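Long-range contact in putative S-adenosylmethionine-dependent methyltransferase (PDB 1WYZ), which is probably a methyltransferase of the RsmI-like family that uses S-adenosylmethionine as methyl donor: residues R151-Y163 with M181-T193. Sequence-based numbering, arbitrary orientation.
Sequences RAKKLKTLEQRVY and MIEDILQNCRPQT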
ATOM      1  N   ARG A 151     -10.915 -21.857   9.398  1.00 50.30           N
ATOM      2  CA  ARG A 151     -10.180 -21.323   8.261  1.00 48.57           C
ATOM      3  C   ARG A 151     -11.019 -21.452   6.998  1.00 48.25           C
ATOM      4  O   ARG A 151     -10.909 -20.645   6.075  1.00 48.12           O
ATOM      5  CB  ARG A 151      -8.852 -22.067   8.098  1.00 41.81           C
ATOM      6  CG  ARG A 151      -7.940 -21.450   7.063  1.00 40.43           C
ATOM      7  CD  ARG A 151      -6.494 -21.618   7.449  1.00 37.91           C
ATOM      8  NE  ARG A 151      -5.785 -22.478   6.513  1.00 36.62           N
ATOM      9  CZ  ARG A 151      -4.476 -22.696   6.550  1.00 37.98           C
ATOM     10  NH1 ARG A 151      -3.728 -22.119   7.485  1.00 38.16           N
ATOM     11  NH2 ARG A 151      -3.913 -23.472   5.636  1.00 38.92           N
ATOM     12  N   ALA A 152     -11.861 -22.476   6.960  1.00 43.14           N
ATOM     13  CA  ALA A 152     -12.736 -22.690   5.821  1.00 42.33           C
ATOM     14  C   ALA A 152     -13.850 -21.655   5.896  1.00 42.24           C
ATOM     15  O   ALA A 152     -14.303 -21.145   4.878  1.00 42.35           O
ATOM     16  CB  ALA A 152     -13.312 -24.089   5.866  1.00 37.74           C
ATOM     17  N   LYS A 153     -14.288 -21.351   7.115  1.00 53.87           N
ATOM     18  CA  LYS A 153     -15.339 -20.365   7.309  1.00 53.84           C
ATOM     19  C   LYS A 153     -14.843 -19.036   6.774  1.00 52.38           C
ATOM     20  O   LYS A 153     -15.522 -18.374   5.993  1.00 50.98           O
ATOM     21  CB  LYS A 153     -15.686 -20.203   8.795  1.00 71.30           C
ATOM     22  CG  LYS A 153     -16.623 -21.264   9.368  1.00 74.10           C
ATOM     23  CD  LYS A 153     -17.195 -20.827  10.717  1.00 77.02           C
ATOM     24  CE  LYS A 153     -18.100 -19.600  10.583  1.00 78.10           C
ATOM     25  NZ  LYS A 153     -19.376 -19.898   9.872  1.00 80.63           N
ATOM     26  N   LYS A 154     -13.641 -18.665   7.198  1.00 39.94           N
ATOM     27  CA  LYS A 154     -13.034 -17.407   6.794  1.00 39.47           C
ATOM     28  C   LYS A 154     -12.892 -17.300   5.275  1.00 37.53           C
ATOM     29  O   LYS A 154     -13.388 -16.343   4.678  1.00 38.01           O
ATOM     30  CB  LYS A 154     -11.671 -17.236   7.484  1.00 41.66           C
ATOM     31  CG  LYS A 154     -11.102 -15.828   7.440  1.00 43.48           C
ATOM     32  CD  LYS A 154     -12.096 -14.824   7.990  1.00 47.62           C
ATOM     33  CE  LYS A 154     -11.413 -13.508   8.297  1.00 49.95           C
ATOM     34  NZ  LYS A 154     -10.678 -13.024   7.104  1.00 54.44           N
ATOM     35  N   LEU A 155     -12.230 -18.275   4.653  1.00 42.88           N
ATOM     36  CA  LEU A 155     -12.048 -18.276   3.195  1.00 42.96           C
ATOM     37  C   LEU A 155     -13.397 -18.134   2.502  1.00 44.01           C
ATOM     38  O   LEU A 155     -13.544 -17.371   1.547  1.00 44.64           O
ATOM     39  CB  LEU A 155     -11.386 -19.583   2.729  1.00 31.75           C
ATOM     40  CG  LEU A 155      -9.965 -19.894   3.218  1.00 30.84           C
ATOM     41  CD1 LEU A 155      -9.627 -21.363   2.980  1.00 25.49           C
ATOM     42  CD2 LEU A 155      -8.981 -18.977   2.506  1.00 29.17           C
ATOM     43  N   LYS A 156     -14.384 -18.869   3.001  1.00 38.95           N
ATOM     44  CA  LYS A 156     -15.727 -18.859   2.438  1.00 39.94           C
ATOM     45  C   LYS A 156     -16.377 -17.471   2.519  1.00 38.33           C
ATOM     46  O   LYS A 156     -17.051 -17.042   1.581  1.00 35.56           O
ATOM     47  CB  LYS A 156     -16.585 -19.889   3.177  1.00 74.36           C
ATOM     48  CG  LYS A 156     -17.676 -20.523   2.340  1.00 80.25           C
ATOM     49  CD  LYS A 156     -17.108 -21.478   1.298  1.00 85.23           C
ATOM     50  CE  LYS A 156     -18.229 -22.162   0.510  1.00 87.30           C
ATOM     51  NZ  LYS A 156     -17.708 -22.993  -0.613  1.00 90.97           N
ATOM     52  N   THR A 157     -16.161 -16.773   3.637  1.00 38.80           N
ATOM     53  CA  THR A 157     -16.730 -15.443   3.848  1.00 36.20           C
ATOM     54  C   THR A 157     -16.002 -14.412   3.006  1.00 34.80           C
ATOM     55  O   THR A 157     -16.626 -13.531   2.412  1.00 33.41           O
ATOM     56  CB  THR A 157     -16.650 -15.009   5.336  1.00 42.51           C
ATOM     57  OG1 THR A 157     -17.229 -16.019   6.169  1.00 42.05           O
ATOM     58  CG2 THR A 157     -17.419 -13.717   5.553  1.00 43.19           C
ATOM     59  N   LEU A 158     -14.678 -14.508   2.963  1.00 33.46           N
ATOM     60  CA  LEU A 158     -13.894 -13.578   2.158  1.00 32.77           C
ATOM     61  C   LEU A 158     -14.411 -13.678   0.733  1.00 32.87           C
ATOM     62  O   LEU A 158     -14.756 -12.666   0.108  1.00 32.18           O
ATOM     63  CB  LEU A 158     -12.415 -13.958   2.192  1.00 41.61           C
ATOM     64  CG  LEU A 158     -11.448 -13.179   3.085  1.00 41.97           C
ATOM     65  CD1 LEU A 158     -12.114 -12.731   4.374  1.00 41.14           C
ATOM     66  CD2 LEU A 158     -10.255 -14.074   3.386  1.00 41.26           C
ATOM     67  N   GLU A 159     -14.488 -14.917   0.246  1.00 38.90           N
ATOM     68  CA  GLU A 159     -14.950 -15.202  -1.111  1.00 38.20           C
ATOM     69  C   GLU A 159     -16.334 -14.610  -1.382  1.00 39.14           C
ATOM     70  O   GLU A 159     -16.561 -14.002  -2.430  1.00 38.04           O
ATOM     71  CB  GLU A 159     -14.947 -16.717  -1.360  1.00 34.93           C
ATOM     72  CG  GLU A 159     -15.304 -17.112  -2.791  1.00 34.77           C
ATOM     73  CD  GLU A 159     -15.097 -18.598  -3.082  1.00 36.09           C
ATOM     74  OE1 GLU A 159     -15.462 -19.437  -2.226  1.00 36.08           O
ATOM     75  OE2 GLU A 159     -14.585 -18.926  -4.179  1.00 33.70           O
ATOM     76  N   GLN A 160     -17.254 -14.768  -0.434  1.00 38.62           N
ATOM     77  CA  GLN A 160     -18.595 -14.224  -0.622  1.00 41.36           C
ATOM     78  C   GLN A 160     -18.521 -12.696  -0.751  1.00 41.78           C
ATOM     79  O   GLN A 160     -19.197 -12.104  -1.596  1.00 39.72           O
ATOM     80  CB  GLN A 160     -19.517 -14.647   0.534  1.00 42.95           C
ATOM     81  CG  GLN A 160     -19.937 -16.123   0.460  1.00 48.12           C
ATOM     82  CD  GLN A 160     -20.632 -16.620   1.722  1.00 49.27           C
ATOM     83  OE1 GLN A 160     -20.134 -16.424   2.832  1.00 51.71           O
ATOM     84  NE2 GLN A 160     -21.778 -17.276   1.556  1.00 48.93           N
ATOM     85  N   ARG A 161     -17.680 -12.068   0.070  1.00 39.74           N
ATOM     86  CA  ARG A 161     -17.519 -10.619   0.026  1.00 42.38           C
ATOM     87  C   ARG A 161     -16.949 -10.191  -1.326  1.00 40.79           C
ATOM     88  O   ARG A 161     -17.243  -9.101  -1.829  1.00 37.45           O
ATOM     89  CB  ARG A 161     -16.601 -10.146   1.161  1.00 62.65           C
ATOM     90  CG  ARG A 161     -17.348  -9.625   2.377  1.00 67.33           C
ATOM     91  CD  ARG A 161     -16.384  -9.202   3.466  1.00 71.36           C
ATOM     92  NE  ARG A 161     -17.035  -8.509   4.576  1.00 73.78           N
ATOM     93  CZ  ARG A 161     -16.387  -8.055   5.644  1.00 75.69           C
ATOM     94  NH1 ARG A 161     -15.076  -8.225   5.747  1.00 76.25           N
ATOM     95  NH2 ARG A 161     -17.043  -7.419   6.604  1.00 77.00           N
ATOM     96  N   VAL A 162     -16.131 -11.060  -1.907  1.00 48.52           N
ATOM     97  CA  VAL A 162     -15.545 -10.777  -3.207  1.00 47.93           C
ATOM     98  C   VAL A 162     -16.621 -10.358  -4.210  1.00 47.22           C
ATOM     99  O   VAL A 162     -16.495  -9.343  -4.893  1.00 46.83           O
ATOM    100  CB  VAL A 162     -14.849 -12.013  -3.777  1.00 41.08           C
ATOM    101  CG1 VAL A 162     -14.300 -11.706  -5.154  1.00 39.48           C
ATOM    102  CG2 VAL A 162     -13.744 -12.461  -2.838  1.00 44.86           C
ATOM    103  N   TYR A 163     -17.674 -11.169  -4.289  1.00 42.50           N
ATOM    104  CA  TYR A 163     -18.787 -10.946  -5.197  1.00 39.86           C
ATOM    105  C   TYR A 163     -19.828  -9.993  -4.641  1.00 41.36           C
ATOM    106  O   TYR A 163     -20.550  -9.355  -5.397  1.00 42.43           O
ATOM    107  CB  TYR A 163     -19.458 -12.275  -5.497  1.00 30.67           C
ATOM    108  CG  TYR A 163     -18.544 -13.282  -6.124  1.00 28.79           C
ATOM    109  CD1 TYR A 163     -18.351 -13.308  -7.503  1.00 27.45           C
ATOM    110  CD2 TYR A 163     -17.889 -14.235  -5.346  1.00 27.75           C
ATOM    111  CE1 TYR A 163     -17.521 -14.273  -8.106  1.00 25.80           C
ATOM    112  CE2 TYR A 163     -17.057 -15.205  -5.937  1.00 27.77           C
ATOM    113  CZ  TYR A 163     -16.884 -15.212  -7.318  1.00 26.43           C
ATOM    114  OH  TYR A 163     -16.072 -16.142  -7.907  1.00 28.50           O
HETATM  115  N   MSE A 181      -2.031 -24.093   2.856  1.00 46.98           N
HETATM  116  CA  MSE A 181      -3.015 -23.052   2.576  1.00 44.96           C
HETATM  117  C   MSE A 181      -3.578 -23.211   1.163  1.00 42.88           C
HETATM  118  O   MSE A 181      -4.794 -23.257   0.996  1.00 40.41           O
HETATM  119  CB  MSE A 181      -2.397 -21.661   2.740  1.00 56.17           C
HETATM  120  CG  MSE A 181      -3.335 -20.513   2.349  1.00 58.88           C
HETATM  121 SE   MSE A 181      -4.834 -20.208   3.565  1.00 63.55          SE
HETATM  122  CE  MSE A 181      -6.167 -21.351   2.781  1.00 59.81           C
ATOM    123  N   ILE A 182      -2.713 -23.312   0.153  1.00 42.08           N
ATOM    124  CA  ILE A 182      -3.213 -23.473  -1.206  1.00 42.14           C
ATOM    125  C   ILE A 182      -4.162 -24.668  -1.273  1.00 40.64           C
ATOM    126  O   ILE A 182      -5.173 -24.631  -1.977  1.00 39.72           O
ATOM    127  CB  ILE A 182      -2.062 -23.639  -2.254  1.00 86.05           C
ATOM    128  CG1 ILE A 182      -1.129 -24.789  -1.859  1.00 90.07           C
ATOM    129  CG2 ILE A 182      -1.290 -22.330  -2.400  1.00 85.72           C
ATOM    130  CD1 ILE A 182      -1.595 -26.157  -2.313  1.00 65.41           C
ATOM    131  N   GLU A 183      -3.846 -25.719  -0.524  1.00 38.85           N
ATOM    132  CA  GLU A 183      -4.691 -26.905  -0.489  1.00 37.41           C
ATOM    133  C   GLU A 183      -6.043 -26.480   0.053  1.00 34.56           C
ATOM    134  O   GLU A 183      -7.074 -26.881  -0.472  1.00 33.67           O
ATOM    135  CB  GLU A 183      -4.087 -27.989   0.418  1.00 64.44           C
ATOM    136  CG  GLU A 183      -5.010 -29.178   0.686  1.00 67.50           C
ATOM    137  CD  GLU A 183      -5.189 -30.088  -0.526  1.00 71.08           C
ATOM    138  OE1 GLU A 183      -5.049 -29.599  -1.674  1.00 69.50           O
ATOM    139  OE2 GLU A 183      -5.486 -31.291  -0.326  1.00 70.73           O
ATOM    140  N   ASP A 184      -6.037 -25.656   1.097  1.00 34.76           N
ATOM    141  CA  ASP A 184      -7.290 -25.183   1.688  1.00 34.27           C
ATOM    142  C   ASP A 184      -8.114 -24.268   0.770  1.00 33.15           C
ATOM    143  O   ASP A 184      -9.348 -24.374   0.726  1.00 30.52           O
ATOM    144  CB  ASP A 184      -7.033 -24.466   3.018  1.00 46.28           C
ATOM    145  CG  ASP A 184      -6.736 -25.427   4.149  1.00 47.81           C
ATOM    146  OD1 ASP A 184      -7.417 -26.466   4.239  1.00 48.20           O
ATOM    147  OD2 ASP A 184      -5.825 -25.138   4.954  1.00 48.46           O
ATOM    148  N   ILE A 185      -7.436 -23.382   0.044  1.00 34.37           N
ATOM    149  CA  ILE A 185      -8.119 -22.465  -0.852  1.00 36.34           C
ATOM    150  C   ILE A 185      -8.874 -23.209  -1.953  1.00 38.68           C
ATOM    151  O   ILE A 185     -10.040 -22.907  -2.233  1.00 38.10           O
ATOM    152  CB  ILE A 185      -7.116 -21.463  -1.475  1.00 35.78           C
ATOM    153  CG1 ILE A 185      -6.464 -20.652  -0.353  1.00 34.19           C
ATOM    154  CG2 ILE A 185      -7.827 -20.531  -2.463  1.00 34.64           C
ATOM    155  CD1 ILE A 185      -7.229 -19.483   0.172  1.00 48.01           C
ATOM    156  N   LEU A 186      -8.221 -24.202  -2.550  1.00 44.82           N
ATOM    157  CA  LEU A 186      -8.825 -24.972  -3.633  1.00 46.43           C
ATOM    158  C   LEU A 186      -9.852 -26.013  -3.192  1.00 46.90           C
ATOM    159  O   LEU A 186     -10.600 -26.550  -4.016  1.00 46.45           O
ATOM    160  CB  LEU A 186      -7.726 -25.623  -4.475  1.00 87.18           C
ATOM    161  CG  LEU A 186      -6.727 -26.540  -3.767  1.00 90.21           C
ATOM    162  CD1 LEU A 186      -7.337 -27.931  -3.593  1.00 90.80           C
ATOM    163  CD2 LEU A 186      -5.442 -26.618  -4.599  1.00 91.47           C
ATOM    164  N   GLN A 187      -9.895 -26.304  -1.898  1.00 40.75           N
ATOM    165  CA  GLN A 187     -10.878 -27.250  -1.398  1.00 41.14           C
ATOM    166  C   GLN A 187     -12.167 -26.506  -1.069  1.00 39.64           C
ATOM    167  O   GLN A 187     -13.259 -26.959  -1.413  1.00 40.50           O
ATOM    168  CB  GLN A 187     -10.374 -27.962  -0.142  1.00 54.04           C
ATOM    169  CG  GLN A 187      -9.222 -28.901  -0.402  1.00 55.91           C
ATOM    170  CD  GLN A 187      -9.604 -29.997  -1.358  1.00 56.77           C
ATOM    171  OE1 GLN A 187      -8.750 -30.574  -2.026  1.00 58.37           O
ATOM    172  NE2 GLN A 187     -10.896 -30.300  -1.427  1.00 55.55           N
ATOM    173  N   ASN A 188     -12.031 -25.346  -0.433  1.00 44.08           N
ATOM    174  CA  ASN A 188     -13.182 -24.539  -0.021  1.00 42.57           C
ATOM    175  C   ASN A 188     -13.692 -23.461  -0.981  1.00 41.82           C
ATOM    176  O   ASN A 188     -14.852 -23.055  -0.889  1.00 42.43           O
ATOM    177  CB  ASN A 188     -12.885 -23.879   1.328  1.00 41.51           C
ATOM    178  CG  ASN A 188     -12.354 -24.859   2.347  1.00 40.38           C
ATOM    179  OD1 ASN A 188     -11.142 -25.073   2.445  1.00 39.09           O
ATOM    180  ND2 ASN A 188     -13.256 -25.480   3.099  1.00 37.84           N
ATOM    181  N   CYS A 189     -12.847 -22.994  -1.893  1.00 37.12           N
ATOM    182  CA  CYS A 189     -13.266 -21.947  -2.817  1.00 34.40           C
ATOM    183  C   CYS A 189     -13.874 -22.468  -4.105  1.00 34.54           C
ATOM    184  O   CYS A 189     -13.665 -23.627  -4.477  1.00 31.94           O
ATOM    185  CB  CYS A 189     -12.091 -21.021  -3.124  1.00 40.28           C
ATOM    186  SG  CYS A 189     -11.598 -20.010  -1.682  1.00 42.01           S
ATOM    187  N   ARG A 190     -14.638 -21.603  -4.777  1.00 38.97           N
ATOM    188  CA  ARG A 190     -15.301 -21.958  -6.026  1.00 38.30           C
ATOM    189  C   ARG A 190     -14.289 -22.184  -7.125  1.00 36.21           C
ATOM    190  O   ARG A 190     -13.192 -21.636  -7.094  1.00 34.73           O
ATOM    191  CB  ARG A 190     -16.242 -20.845  -6.501  1.00 59.78           C
ATOM    192  CG  ARG A 190     -17.390 -20.485  -5.584  1.00 64.24           C
ATOM    193  CD  ARG A 190     -18.375 -19.626  -6.355  1.00 68.25           C
ATOM    194  NE  ARG A 190     -19.231 -18.859  -5.460  1.00 76.15           N
ATOM    195  CZ  ARG A 190     -18.777 -17.953  -4.599  1.00 77.71           C
ATOM    196  NH1 ARG A 190     -17.474 -17.712  -4.528  1.00 80.84           N
ATOM    197  NH2 ARG A 190     -19.617 -17.290  -3.812  1.00 76.97           N
ATOM    198  N   PRO A 191     -14.652 -22.987  -8.129  1.00 35.28           N
ATOM    199  CA  PRO A 191     -13.713 -23.239  -9.227  1.00 35.14           C
ATOM    200  C   PRO A 191     -13.418 -22.018 -10.116  1.00 36.31           C
ATOM    201  O   PRO A 191     -12.317 -21.901 -10.672  1.00 35.59           O
ATOM    202  CB  PRO A 191     -14.367 -24.403  -9.986  1.00 25.05           C
ATOM    203  CG  PRO A 191     -15.820 -24.258  -9.673  1.00 26.96           C
ATOM    204  CD  PRO A 191     -15.831 -23.860  -8.222  1.00 25.22           C
ATOM    205  N   GLN A 192     -14.374 -21.098 -10.230  1.00 36.43           N
ATOM    206  CA  GLN A 192     -14.165 -19.919 -11.072  1.00 37.78           C
ATOM    207  C   GLN A 192     -13.557 -18.709 -10.365  1.00 37.03           C
ATOM    208  O   GLN A 192     -13.089 -17.769 -11.016  1.00 35.92           O
ATOM    209  CB  GLN A 192     -15.471 -19.529 -11.770  1.00 48.28           C
ATOM    210  CG  GLN A 192     -15.896 -20.530 -12.856  1.00 52.52           C
ATOM    211  CD  GLN A 192     -14.821 -20.728 -13.923  1.00 54.53           C
ATOM    212  OE1 GLN A 192     -14.979 -21.536 -14.844  1.00 58.32           O
ATOM    213  NE2 GLN A 192     -13.723 -19.988 -13.803  1.00 54.01           N
ATOM    214  N   THR A 193     -13.561 -18.726  -9.034  1.00 32.53           N
ATOM    215  CA  THR A 193     -12.976 -17.630  -8.275  1.00 29.20           C
ATOM    216  C   THR A 193     -11.506 -17.591  -8.699  1.00 30.13           C
ATOM    217  O   THR A 193     -10.926 -18.635  -9.023  1.00 29.02           O
ATOM    218  CB  THR A 193     -13.058 -17.898  -6.753  1.00 27.80           C
ATOM    219  OG1 THR A 193     -14.432 -17.981  -6.344  1.00 26.92           O
ATOM    220  CG2 THR A 193     -12.367 -16.794  -5.977  1.00 25.63           C
TER
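The selenium of selenomethionine Met181 lies over one face of the Arg151 guanidinium, 3.7 Å above its plane and offset toward the rim, while the Asp184 carboxylate stands at the edge, its plane turned 87° from that of the guanidinium. Arg151 NH2 donates to Asp184 OD2 (2.6 Å), which receives it on the anti lone pair, in a bent salt bridge; NE adds a weak bond to the same oxygen. NH1 forms a further salt bridge with Glu173, so the guanidinium has two acid partners, which should limit its rotation. At the far end of the contact, Tyr163 meets Thr193 OG1 at its ring edge, in plane, and its OH donates to that oxygen (2.9 Å). The Arg190 guanidinium turns one face to Tyr163 CE2, although the placing of its NH1 is doubtful. Between these ends, Leu155 is a knob among Met181, Asp184, Ile185 and Asn188, its CD1 tip to tip with Met181 CE (3.5 Å). The axes of segments 151-163 and 181-188 cross at -60°, 9.9 Å apart; helices 150-165 and 178-188, to which they belong, flank the mixed sheet of the C-terminal domain, and Leu155 and Ile185 both rest on Phe171 of strand 168-173. Where helix 178-188 ends, Lys156 NZ donates to Asn188 O (2.9 Å). The chi1 of Glu159 near 180° (-175°) and its extended chain send the buried carboxylate out to the turn leading into strand 194-199, where OE2 accepts Arg190 N on its syn lone pair (2.7 Å).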